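Local coordinates for putative cytoplasmic protein (Salmonella enterica subsp. enterica serovar Typhimurium, PDB 4J32) that probably acts as a peptidoglycan amidase effector (Tae4) of the type VI secretion system, with a papain-like NlpC/P60 cysteine peptidase fold, and is neutralised by the immunity protein Tai4, at residues Q116-V127 with H139-C148; N15-A25 with Y63-P71. One frame throughout, in Å; residues are numbered along the deposited sequence.

Interaction 1: Q116-V127 with H139-C148; sequences QSDFIGKKGIIV and HVTLWNGSIC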
loop_
_atom_site.group_PDB
_atom_site.type_symbol
_atom_site.label_atom_id
_atom_site.label_comp_id
_atom_site.label_asym_id
_atom_site.label_seq_id
_atom_site.Cartn_x
_atom_site.Cartn_y
_atom_site.Cartn_z
ATOM N N GLN A 116 -17.452 19.530 27.143
ATOM C CA GLN A 116 -16.431 19.970 28.086
ATOM C C GLN A 116 -17.042 20.712 29.286
ATOM O O GLN A 116 -16.593 20.552 30.413
ATOM C CB GLN A 116 -15.403 20.855 27.375
ATOM C CG GLN A 116 -14.422 20.058 26.524
ATOM C CD GLN A 116 -13.108 20.789 26.315
ATOM O OE1 GLN A 116 -13.076 22.018 26.215
ATOM N NE2 GLN A 116 -12.016 20.037 26.265
ATOM N N SER A 117 -18.075 21.501 29.027
ATOM C CA SER A 117 -18.735 22.291 30.065
ATOM C C SER A 117 -19.287 21.432 31.225
ATOM O O SER A 117 -19.383 21.912 32.356
ATOM C CB SER A 117 -19.805 23.197 29.461
ATOM O OG SER A 117 -20.927 22.472 28.990
ATOM N N ASP A 118 -19.599 20.162 30.941
ATOM C CA ASP A 118 -20.126 19.219 31.952
ATOM C C ASP A 118 -19.089 18.885 33.032
ATOM O O ASP A 118 -19.437 18.400 34.113
ATOM C CB ASP A 118 -20.580 17.916 31.289
ATOM C CG ASP A 118 -21.764 18.109 30.358
ATOM O OD1 ASP A 118 -22.656 18.940 30.641
ATOM O OD2 ASP A 118 -21.816 17.399 29.342
ATOM N N PHE A 119 -17.818 19.150 32.742
ATOM C CA PHE A 119 -16.733 18.748 33.636
ATOM C C PHE A 119 -16.091 19.920 34.341
ATOM O O PHE A 119 -15.122 19.757 35.089
ATOM C CB PHE A 119 -15.700 17.889 32.885
ATOM C CG PHE A 119 -16.261 16.595 32.400
ATOM C CD1 PHE A 119 -16.227 15.455 33.205
ATOM C CD2 PHE A 119 -16.885 16.525 31.151
ATOM C CE1 PHE A 119 -16.783 14.253 32.754
ATOM C CE2 PHE A 119 -17.455 15.333 30.696
ATOM C CZ PHE A 119 -17.405 14.194 31.503
ATOM N N ILE A 120 -16.647 21.108 34.121
ATOM C CA ILE A 120 -16.111 22.325 34.737
ATOM C C ILE A 120 -16.082 22.207 36.265
ATOM O O ILE A 120 -17.008 21.666 36.868
ATOM C CB ILE A 120 -16.896 23.578 34.259
ATOM C CG1 ILE A 120 -16.498 23.937 32.820
ATOM C CG2 ILE A 120 -16.665 24.786 35.178
ATOM C CD1 ILE A 120 -17.392 25.065 32.199
ATOM N N GLY A 121 -14.996 22.662 36.888
ATOM C CA GLY A 121 -14.959 22.752 38.342
ATOM C C GLY A 121 -14.467 21.518 39.077
ATOM O O GLY A 121 -14.340 21.534 40.312
ATOM N N LYS A 122 -14.213 20.442 38.335
ATOM C CA LYS A 122 -13.687 19.222 38.922
ATOM C C LYS A 122 -12.458 18.816 38.141
ATOM O O LYS A 122 -12.348 19.122 36.952
ATOM C CB LYS A 122 -14.722 18.103 38.888
ATOM C CG LYS A 122 -15.888 18.396 39.854
ATOM C CD LYS A 122 -16.967 17.367 39.784
ATOM C CE LYS A 122 -17.999 17.685 40.863
ATOM N NZ LYS A 122 -19.111 16.721 40.824
ATOM N N LYS A 123 -11.544 18.112 38.800
ATOM C CA LYS A 123 -10.261 17.778 38.153
ATOM C C LYS A 123 -9.814 16.345 38.420
ATOM O O LYS A 123 -10.088 15.790 39.496
ATOM C CB LYS A 123 -9.176 18.779 38.559
ATOM C CG LYS A 123 -8.788 18.775 40.039
ATOM C CD LYS A 123 -7.849 19.923 40.374
ATOM C CE LYS A 123 -7.371 19.838 41.839
ATOM N NZ LYS A 123 -8.474 20.044 42.835
ATOM N N GLY A 124 -9.156 15.736 37.434
ATOM C CA GLY A 124 -8.623 14.384 37.596
ATOM C C GLY A 124 -8.418 13.668 36.285
ATOM O O GLY A 124 -8.028 14.287 35.305
ATOM N N ILE A 125 -8.659 12.361 36.269
ATOM C CA ILE A 125 -8.427 11.580 35.066
ATOM C C ILE A 125 -9.752 11.481 34.302
ATOM O O ILE A 125 -10.769 11.075 34.875
ATOM C CB ILE A 125 -7.923 10.161 35.422
ATOM C CG1 ILE A 125 -6.585 10.229 36.184
ATOM C CG2 ILE A 125 -7.819 9.294 34.152
ATOM C CD1 ILE A 125 -6.187 8.899 36.822
ATOM N N ILE A 126 -9.732 11.850 33.022
ATOM C CA ILE A 126 -10.933 11.816 32.194
ATOM C C ILE A 126 -10.819 10.779 31.065
ATOM O O ILE A 126 -9.776 10.652 30.412
ATOM C CB ILE A 126 -11.300 13.231 31.638
ATOM C CG1 ILE A 126 -12.709 13.238 31.016
ATOM C CG2 ILE A 126 -10.240 13.749 30.647
ATOM C CD1 ILE A 126 -13.366 14.598 31.072
ATOM N N VAL A 127 -11.898 10.033 30.860
ATOM C CA VAL A 127 -12.013 9.131 29.729
ATOM C C VAL A 127 -13.200 9.583 28.912
ATOM O O VAL A 127 -14.261 9.866 29.470
ATOM C CB VAL A 127 -12.236 7.647 30.184
ATOM C CG1 VAL A 127 -12.608 6.736 28.991
ATOM C CG2 VAL A 127 -10.978 7.123 30.889
ATOM N N HIS A 139 -10.377 8.238 24.260
ATOM C CA HIS A 139 -9.157 8.933 24.671
ATOM C C HIS A 139 -9.159 8.963 26.198
ATOM O O HIS A 139 -10.234 8.933 26.819
ATOM C CB HIS A 139 -9.145 10.368 24.122
ATOM C CG HIS A 139 -7.780 10.985 24.095
ATOM N ND1 HIS A 139 -6.786 10.559 23.240
ATOM C CD2 HIS A 139 -7.243 11.992 24.827
ATOM C CE1 HIS A 139 -5.695 11.280 23.442
ATOM N NE2 HIS A 139 -5.946 12.152 24.408
ATOM N N VAL A 140 -7.964 8.982 26.778
ATOM C CA VAL A 140 -7.773 9.066 28.235
ATOM C C VAL A 140 -6.725 10.137 28.474
ATOM O O VAL A 140 -5.648 10.100 27.856
ATOM C CB VAL A 140 -7.165 7.776 28.862
ATOM C CG1 VAL A 140 -7.347 7.785 30.405
ATOM C CG2 VAL A 140 -7.714 6.515 28.247
ATOM N N THR A 141 -7.030 11.090 29.353
ATOM C CA THR A 141 -6.081 12.179 29.639
ATOM C C THR A 141 -6.365 12.791 31.026
ATOM O O THR A 141 -7.197 12.271 31.767
ATOM C CB THR A 141 -6.070 13.257 28.507
ATOM O OG1 THR A 141 -4.938 14.133 28.662
ATOM C CG2 THR A 141 -7.348 14.041 28.474
ATOM N N LEU A 142 -5.654 13.864 31.371
ATOM C CA LEU A 142 -5.957 14.597 32.596
ATOM C C LEU A 142 -6.752 15.842 32.258
ATOM O O LEU A 142 -6.689 16.357 31.136
ATOM C CB LEU A 142 -4.671 14.992 33.345
ATOM C CG LEU A 142 -3.748 13.828 33.723
ATOM C CD1 LEU A 142 -2.578 14.406 34.465
ATOM C CD2 LEU A 142 -4.470 12.816 34.597
ATOM N N TRP A 143 -7.511 16.300 33.244
ATOM C CA TRP A 143 -8.421 17.422 33.103
ATOM C C TRP A 143 -8.289 18.259 34.364
ATOM O O TRP A 143 -8.389 17.726 35.485
ATOM C CB TRP A 143 -9.857 16.871 32.918
ATOM C CG TRP A 143 -10.956 17.878 33.046
ATOM C CD1 TRP A 143 -11.751 18.092 34.145
ATOM C CD2 TRP A 143 -11.393 18.810 32.049
ATOM N NE1 TRP A 143 -12.666 19.097 33.879
ATOM C CE2 TRP A 143 -12.466 19.548 32.602
ATOM C CE3 TRP A 143 -10.998 19.074 30.728
ATOM C CZ2 TRP A 143 -13.135 20.550 31.888
ATOM C CZ3 TRP A 143 -11.663 20.069 30.021
ATOM C CH2 TRP A 143 -12.723 20.787 30.603
ATOM N N ASN A 144 -8.057 19.563 34.207
ATOM C CA ASN A 144 -7.842 20.402 35.393
ATOM C C ASN A 144 -9.043 21.267 35.789
ATOM O O ASN A 144 -8.892 22.232 36.557
ATOM C CB ASN A 144 -6.583 21.271 35.217
ATOM C CG ASN A 144 -6.802 22.410 34.236
ATOM O OD1 ASN A 144 -7.856 22.495 33.592
ATOM N ND2 ASN A 144 -5.811 23.290 34.115
ATOM N N GLY A 145 -10.226 20.928 35.273
ATOM C CA GLY A 145 -11.432 21.733 35.488
ATOM C C GLY A 145 -11.755 22.700 34.355
ATOM O O GLY A 145 -12.864 23.228 34.279
ATOM N N SER A 146 -10.777 22.924 33.481
ATOM C CA SER A 146 -10.883 23.876 32.375
ATOM C C SER A 146 -10.402 23.304 31.041
ATOM O O SER A 146 -10.994 23.586 30.002
ATOM C CB SER A 146 -10.034 25.119 32.667
ATOM O OG SER A 146 -10.433 25.725 33.875
ATOM N N ILE A 147 -9.310 22.536 31.063
ATOM C CA ILE A 147 -8.626 22.083 29.832
ATOM C C ILE A 147 -8.018 20.703 30.079
ATOM O O ILE A 147 -7.790 20.329 31.239
ATOM C CB ILE A 147 -7.469 23.050 29.373
ATOM C CG1 ILE A 147 -6.359 23.139 30.448
ATOM C CG2 ILE A 147 -8.009 24.427 28.975
ATOM C CD1 ILE A 147 -5.007 23.710 29.969
ATOM N N CYS A 148 -7.752 19.957 29.007
ATOM C CA CYS A 148 -7.038 18.683 29.116
ATOM C C CYS A 148 -5.542 18.961 29.131
ATOM O O CYS A 148 -5.095 19.984 28.630
ATOM C CB CYS A 148 -7.331 17.759 27.938
ATOM S SG CYS A 148 -9.078 17.280 27.820
#
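The indole of W143 lies against the 3-10 turn at 116-119. On one face sits F119 CB, offset toward the rim. The other face is taken by its own chain, which turns back so that the backbone N atoms of G145, S146 and I147 lie over it. The ring reaches this place because CG is anti to the backbone N (chi1 168°). W143 NE1 donates to F119 O at 2.8 Å, and the donor stands well above the carbonyl plane. At the same edge, K122 O is 3.0 Å from W143 CD1. The Q116 amide is turned 62° from the indole, with Q116 NE2 3.8 Å from W143 CZ3.

Strands 124-127 and 139-143 pair antiparallel. G124 with W143 and I126 with T141 are the hydrogen-bonded pairs. I126 CG2 and T141 CG2 lie side by side, 3.6 Å apart. I126 CD1 lies over the centre of one F119 ring face. V127 and V140 meet on the other sheet face, under helix 93-103.

Beyond the strand, N144 OD1 accepts from S146 N (an Asx turn) and I147 N (an Asx motif), from opposite faces of its amide. Backbone bonds thus hold the hairpin, while the indole N-H bond and packing on both faces together hold the ring against the turn.

Interaction 2: N15-A25 with Y63-P71; sequences NRPSFNEAWLA and YVLNATGFP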
loop_
_atom_site.group_PDB
_atom_site.type_symbol
_atom_site.label_atom_id
_atom_site.label_comp_id
_atom_site.label_asym_id
_atom_site.label_seq_id
_atom_site.Cartn_x
_atom_site.Cartn_y
_atom_site.Cartn_z
ATOM N N ASN A 15 -5.569 4.378 47.332
ATOM C CA ASN A 15 -6.153 5.704 46.966
ATOM C C ASN A 15 -5.773 6.106 45.546
ATOM O O ASN A 15 -5.771 5.264 44.638
ATOM C CB ASN A 15 -5.798 6.789 48.001
ATOM C CG ASN A 15 -4.403 6.604 48.610
ATOM O OD1 ASN A 15 -3.526 5.966 48.019
ATOM N ND2 ASN A 15 -4.203 7.153 49.805
ATOM N N ARG A 16 -5.479 7.389 45.331
ATOM C CA ARG A 16 -5.291 7.906 43.976
ATOM C C ARG A 16 -4.122 8.894 43.930
ATOM O O ARG A 16 -3.858 9.544 44.935
ATOM C CB ARG A 16 -6.567 8.632 43.514
ATOM C CG ARG A 16 -7.778 7.736 43.426
ATOM C CD ARG A 16 -8.927 8.435 42.756
ATOM N NE ARG A 16 -10.121 7.579 42.705
ATOM C CZ ARG A 16 -11.355 8.042 42.557
ATOM N NH1 ARG A 16 -11.567 9.355 42.458
ATOM N NH2 ARG A 16 -12.389 7.194 42.557
ATOM N N PRO A 17 -3.460 9.034 42.753
ATOM C CA PRO A 17 -2.389 10.046 42.567
ATOM C C PRO A 17 -2.911 11.434 42.922
ATOM O O PRO A 17 -4.073 11.743 42.621
ATOM C CB PRO A 17 -2.118 10.017 41.050
ATOM C CG PRO A 17 -2.747 8.777 40.521
ATOM C CD PRO A 17 -3.715 8.245 41.533
ATOM N N SER A 18 -2.078 12.281 43.522
ATOM C CA SER A 18 -2.500 13.671 43.737
ATOM C C SER A 18 -2.625 14.358 42.393
ATOM O O SER A 18 -1.890 14.046 41.458
ATOM C CB SER A 18 -1.541 14.445 44.644
ATOM O OG SER A 18 -0.394 14.868 43.955
ATOM N N PHE A 19 -3.584 15.265 42.285
ATOM C CA PHE A 19 -3.774 15.954 41.012
ATOM C C PHE A 19 -2.466 16.655 40.609
ATOM O O PHE A 19 -2.009 16.543 39.469
ATOM C CB PHE A 19 -4.892 17.006 41.083
ATOM C CG PHE A 19 -4.937 17.873 39.853
ATOM C CD1 PHE A 19 -5.541 17.410 38.691
ATOM C CD2 PHE A 19 -4.255 19.105 39.836
ATOM C CE1 PHE A 19 -5.509 18.192 37.515
ATOM C CE2 PHE A 19 -4.232 19.882 38.694
ATOM C CZ PHE A 19 -4.862 19.423 37.529
ATOM N N ASN A 20 -1.896 17.403 41.552
ATOM C CA ASN A 20 -0.682 18.191 41.249
ATOM C C ASN A 20 0.458 17.327 40.740
ATOM O O ASN A 20 1.120 17.680 39.754
ATOM C CB ASN A 20 -0.226 18.987 42.474
ATOM C CG ASN A 20 -1.061 20.236 42.681
ATOM O OD1 ASN A 20 -1.463 20.884 41.706
ATOM N ND2 ASN A 20 -1.343 20.572 43.941
ATOM N N GLU A 21 0.695 16.186 41.396
ATOM C CA GLU A 21 1.787 15.308 40.926
ATOM C C GLU A 21 1.473 14.675 39.564
ATOM O O GLU A 21 2.372 14.461 38.753
ATOM C CB GLU A 21 2.101 14.218 41.937
ATOM C CG GLU A 21 2.724 14.715 43.216
ATOM C CD GLU A 21 2.925 13.585 44.189
ATOM O OE1 GLU A 21 1.987 13.336 44.970
ATOM O OE2 GLU A 21 4.013 12.950 44.150
ATOM N N ALA A 22 0.208 14.343 39.335
ATOM C CA ALA A 22 -0.196 13.743 38.054
ATOM C C ALA A 22 -0.019 14.724 36.909
ATOM O O ALA A 22 0.487 14.362 35.851
ATOM C CB ALA A 22 -1.646 13.267 38.137
ATOM N N TRP A 23 -0.403 15.979 37.144
ATOM C CA TRP A 23 -0.340 17.043 36.129
ATOM C C TRP A 23 1.105 17.367 35.782
ATOM O O TRP A 23 1.462 17.526 34.590
ATOM C CB TRP A 23 -1.059 18.295 36.645
ATOM C CG TRP A 23 -1.410 19.319 35.566
ATOM C CD1 TRP A 23 -0.725 20.471 35.267
ATOM C CD2 TRP A 23 -2.527 19.268 34.658
ATOM N NE1 TRP A 23 -1.353 21.146 34.247
ATOM C CE2 TRP A 23 -2.461 20.434 33.853
ATOM C CE3 TRP A 23 -3.594 18.368 34.467
ATOM C CZ2 TRP A 23 -3.411 20.715 32.847
ATOM C CZ3 TRP A 23 -4.549 18.654 33.461
ATOM C CH2 TRP A 23 -4.442 19.828 32.674
ATOM N N LEU A 24 1.948 17.464 36.816
ATOM C CA LEU A 24 3.376 17.655 36.607
ATOM C C LEU A 24 3.974 16.509 35.782
ATOM O O LEU A 24 4.762 16.729 34.851
ATOM C CB LEU A 24 4.078 17.742 37.983
ATOM C CG LEU A 24 5.582 17.899 38.110
ATOM C CD1 LEU A 24 5.874 18.362 39.550
ATOM C CD2 LEU A 24 6.369 16.620 37.777
ATOM N N ALA A 25 3.663 15.283 36.154
ATOM C CA ALA A 25 4.270 14.128 35.468
ATOM C C ALA A 25 3.818 14.083 33.989
ATOM O O ALA A 25 4.615 13.852 33.085
ATOM C CB ALA A 25 3.879 12.827 36.177
ATOM N N TYR A 63 2.891 6.622 32.246
ATOM C CA TYR A 63 3.941 7.423 32.870
ATOM C C TYR A 63 3.409 8.133 34.132
ATOM O O TYR A 63 4.048 8.085 35.184
ATOM C CB TYR A 63 4.505 8.425 31.855
ATOM C CG TYR A 63 5.652 9.273 32.379
ATOM C CD1 TYR A 63 6.976 8.863 32.204
ATOM C CD2 TYR A 63 5.408 10.500 33.013
ATOM C CE1 TYR A 63 8.032 9.650 32.662
ATOM C CE2 TYR A 63 6.463 11.300 33.486
ATOM C CZ TYR A 63 7.765 10.865 33.309
ATOM O OH TYR A 63 8.833 11.630 33.743
ATOM N N VAL A 64 2.244 8.770 34.027
ATOM C CA VAL A 64 1.600 9.427 35.180
ATOM C C VAL A 64 1.455 8.465 36.364
ATOM O O VAL A 64 1.838 8.778 37.500
ATOM C CB VAL A 64 0.208 10.007 34.777
ATOM C CG1 VAL A 64 -0.640 10.401 36.031
ATOM C CG2 VAL A 64 0.376 11.185 33.799
ATOM N N LEU A 65 0.891 7.294 36.107
ATOM C CA LEU A 65 0.677 6.321 37.188
ATOM C C LEU A 65 2.016 5.857 37.787
ATOM O O LEU A 65 2.194 5.808 39.020
ATOM C CB LEU A 65 -0.128 5.126 36.667
ATOM C CG LEU A 65 -1.550 5.502 36.190
ATOM C CD1 LEU A 65 -2.121 4.369 35.352
ATOM C CD2 LEU A 65 -2.454 5.812 37.385
ATOM N N ASN A 66 2.962 5.539 36.918
ATOM C CA ASN A 66 4.283 5.097 37.379
ATOM C C ASN A 66 4.986 6.169 38.170
ATOM O O ASN A 66 5.637 5.868 39.168
ATOM C CB ASN A 66 5.155 4.620 36.214
ATOM C CG ASN A 66 4.669 3.308 35.642
ATOM O OD1 ASN A 66 4.153 2.467 36.369
ATOM N ND2 ASN A 66 4.811 3.134 34.334
ATOM N N ALA A 67 4.802 7.426 37.773
ATOM C CA ALA A 67 5.536 8.543 38.390
ATOM C C ALA A 67 4.994 9.056 39.713
ATOM O O ALA A 67 5.732 9.692 40.488
ATOM C CB ALA A 67 5.686 9.690 37.394
ATOM N N THR A 68 3.722 8.769 39.990
ATOM C CA THR A 68 3.033 9.334 41.133
ATOM C C THR A 68 2.889 8.314 42.262
ATOM O O THR A 68 2.208 8.578 43.222
ATOM C CB THR A 68 1.651 9.872 40.740
ATOM O OG1 THR A 68 0.886 8.829 40.103
ATOM C CG2 THR A 68 1.792 11.072 39.803
ATOM N N GLY A 69 3.521 7.148 42.116
ATOM C CA GLY A 69 3.491 6.133 43.173
ATOM C C GLY A 69 2.348 5.131 43.069
ATOM O O GLY A 69 2.045 4.429 44.056
ATOM N N PHE A 70 1.729 5.062 41.882
ATOM C CA PHE A 70 0.661 4.081 41.579
ATOM C C PHE A 70 1.016 3.258 40.338
ATOM O O PHE A 70 0.256 3.245 39.365
ATOM C CB PHE A 70 -0.708 4.782 41.456
ATOM C CG PHE A 70 -1.121 5.451 42.719
ATOM C CD1 PHE A 70 -1.924 4.785 43.634
ATOM C CD2 PHE A 70 -0.632 6.721 43.047
ATOM C CE1 PHE A 70 -2.272 5.389 44.844
ATOM C CE2 PHE A 70 -0.968 7.325 44.263
ATOM C CZ PHE A 70 -1.774 6.664 45.158
ATOM N N PRO A 71 2.165 2.555 40.387
ATOM C CA PRO A 71 2.698 1.905 39.191
ATOM C C PRO A 71 1.792 0.777 38.713
ATOM O O PRO A 71 1.110 0.111 39.515
ATOM C CB PRO A 71 4.051 1.356 39.652
ATOM C CG PRO A 71 3.865 1.141 41.134
ATOM C CD PRO A 71 2.997 2.279 41.574
HETATM O O HOH W 1 0.589 10.918 44.286
HETATM O O HOH W 2 5.069 12.108 41.753
#
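The F70 ring has the backbone N of P17 over one face, with P17 N 3.4 Å from F70 CE2. P17 CD lies over the same face, 4.0 Å from the ring centroid and 19° off the normal, a CH-pi contact. N15 OD1 and a water lie at the edge, in the ring plane, with N15 OD1 3.4 Å from F70 CZ. The N15 amide is turned 73° from the ring. F70 and N15 also help line a pocket that holds a 2-ethoxyethanol molecule. At the other end of the contact, the Y63 ring meets the A25 carbonyl obliquely, with Y63 CE2 3.2 Å from A25 O.

T68 fills the middle. Its OG1 sits between the backbone N and the carbonyl carbon. From there T68 OG1 donates to V64 O and lies 3.4 Å from P17 CB. Its CG2 is turned to E21 and packs on CB and the backbone carbonyl. Between the helices, A25 CB packs on A67 CB and A22 CB on V64 CG1.

Polar links across the contact run through water. The water at the F70 edge accepts from S18 N and donates to E21 OE1 and T68 O. A second donates to E21 OE2 and A67 O. S18 is the N-cap of the helix. Its OG accepts from E21 N and donates to E21 OE1, which probably helps hold the carboxylate toward the two waters.

Segments 19-25 and 63-67 of helices 19-28 and 57-67 run at 128° to each other, with axes 8.8 Å apart. The R16 guanidinium forms a salt bridge with D108 and donates to M104 O. A22 also touches L142 of strand 138-143, and Y63 packs on Y89 of strand 88-90.

How the interactions relate
Interaction 2 comes first in its entirety along the chain, and interaction 1 follows. Their centres are about 16 Å apart. Interaction 2 joins helices 19-28 and 57-67. Interaction 1 is a hairpin of the four-stranded antiparallel sheet, in which 138-143 is an outermost strand within the chain. The two contacts meet at helix 19-28. There the F19 ring packs on K123 and N144, with F19 CZ 3.4 Å from N144 CB, and L142 CD1 lies 3.4 Å from A22 O. One helix therefore packs on both helix 57-67 and the edge hairpin. This joins the helical part to the sheet, consistent with a papain-like fold.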